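Local coordinates for putative DNA-binding protein (Ralstonia eutropha, PDB 2OBP), which probably binds DNA, consistent with its small winged helix-turn-helix fold, although its specific role is not established, at residues L48-S51 and V52-R55. Sequence-based numbering, arbitrary orientation. Where two conformers were deposited one is given.
Sequences LPMS and VLRR
Arg54 lies against Met50 one helical turn back. Arg54 CB sits 3.6 Å from Met50 O. Arg54 CG lies 3.4 Å from Met50 O and also touches the selenium. Met50 is a selenomethionine with two deposited conformers; its side-chain contacts with Arg54 CG and NE and with Leu53 hold for one of them and are less certain. CG stands beside the backbone N of Arg54 and anti to its carbonyl carbon (chi1 -71°), which turns the chain back toward the start of the helix. From CG to NE the chain is extended. CD is still near Met50 O. Arg54 NE reaches Met50 SE at 3.7 Å, and CZ also lies near the selenium, which approaches the guanidinium obliquely. Beyond it, Arg54 NH1 hydrogen-bonds to Gly74 O, in the loop between strands 66-70 and 76-80. A nitrate ion, probably from the crystallisation liquor, lies close to the side chain.

Residues 50-55 open helix 50-62, and Pro49 stands at its N-cap position. Helix 39-46, the turn and helix 50-62 form a helix-turn-helix, and the two strands make the wing. Helix 50-62 is in the position of the recognition helix of such folds.

Three i to i+4 backbone bonds start the helix. Leu53 N donates to Pro49 O at 3.0 Å, and Arg54 N to Met50 O at 2.9 Å with an angle of 166° at the hydrogen. Arg55 N to Ser51 O is longer and less straight.

In the same conformer, the bent Met50 chain brings Met50 CE to 4.0 Å from Leu53 CD2. Both side chains also pack on helix 39-46. The two methyls of Val52 have different partners: Val52 CG2 lies alongside the Pro49 ring, 4.0 Å from Pro49 CG, while Val52 CG1 meets Leu48 CD2 at 4.1 Å. Leu48 rests on Ala17 and Val21 of helix 16-28.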
# COMPACT_ATOMS: atom_id res chain seq x y z
N LEU A 48 9.09 5.84 -4.55
CA LEU A 48 9.87 5.39 -3.41
C LEU A 48 10.79 4.28 -3.89
O LEU A 48 10.38 3.45 -4.69
CB LEU A 48 8.96 4.83 -2.31
CG LEU A 48 8.07 5.84 -1.60
CD1 LEU A 48 7.18 5.13 -0.55
CD2 LEU A 48 8.89 6.95 -0.92
N PRO A 49 12.02 4.24 -3.38
CA PRO A 49 12.84 3.04 -3.55
C PRO A 49 12.16 1.82 -2.92
O PRO A 49 11.41 1.98 -1.93
CB PRO A 49 14.11 3.36 -2.76
CG PRO A 49 14.08 4.82 -2.47
CD PRO A 49 12.67 5.26 -2.54
N MSE A 50 12.42 0.64 -3.46
CA MSE A 50 11.83 -0.58 -2.94
C MSE A 50 12.09 -0.79 -1.43
O MSE A 50 11.22 -1.29 -0.70
CB MSE A 50 12.34 -1.76 -3.76
CG MSE A 50 11.81 -3.08 -3.34
SE MSE A 50 9.88 -3.24 -3.23
CE MSE A 50 9.32 -2.69 -4.89
N SER A 51 13.29 -0.43 -0.96
CA SER A 51 13.58 -0.63 0.47
C SER A 51 12.65 0.20 1.35
O SER A 51 12.19 -0.26 2.41
CB SER A 51 15.05 -0.30 0.78
OG SER A 51 15.33 1.02 0.39
N VAL A 52 12.37 1.43 0.94
CA VAL A 52 11.46 2.30 1.69
C VAL A 52 10.02 1.78 1.62
O VAL A 52 9.30 1.72 2.63
CB VAL A 52 11.56 3.77 1.20
CG1 VAL A 52 10.62 4.64 2.03
CG2 VAL A 52 13.01 4.24 1.29
N LEU A 53 9.62 1.33 0.45
CA LEU A 53 8.26 0.78 0.30
C LEU A 53 8.09 -0.40 1.25
O LEU A 53 7.04 -0.51 1.92
CB LEU A 53 7.94 0.38 -1.14
CG LEU A 53 6.56 -0.31 -1.30
CD1 LEU A 53 5.37 0.62 -0.95
CD2 LEU A 53 6.39 -0.95 -2.71
N ARG A 54 9.06 -1.31 1.28
CA ARG A 54 8.96 -2.49 2.16
C ARG A 54 8.83 -2.13 3.63
O ARG A 54 8.06 -2.75 4.36
CB ARG A 54 10.11 -3.45 1.92
CG ARG A 54 10.01 -4.19 0.56
CD ARG A 54 11.00 -5.29 0.46
NE ARG A 54 11.08 -5.88 -0.89
CZ ARG A 54 10.35 -6.91 -1.32
NH1 ARG A 54 9.43 -7.49 -0.56
NH2 ARG A 54 10.54 -7.38 -2.56
N ARG A 55 9.55 -1.08 4.05
CA ARG A 55 9.48 -0.61 5.42
C ARG A 55 8.08 -0.10 5.73
O ARG A 55 7.47 -0.45 6.75
CB ARG A 55 10.55 0.51 5.60
CG ARG A 55 10.70 1.08 7.01
CD ARG A 55 9.73 2.19 7.30
NE ARG A 55 10.02 3.44 6.57
CZ ARG A 55 9.31 4.56 6.64
NH1 ARG A 55 8.22 4.66 7.37
NH2 ARG A 55 9.72 5.63 5.96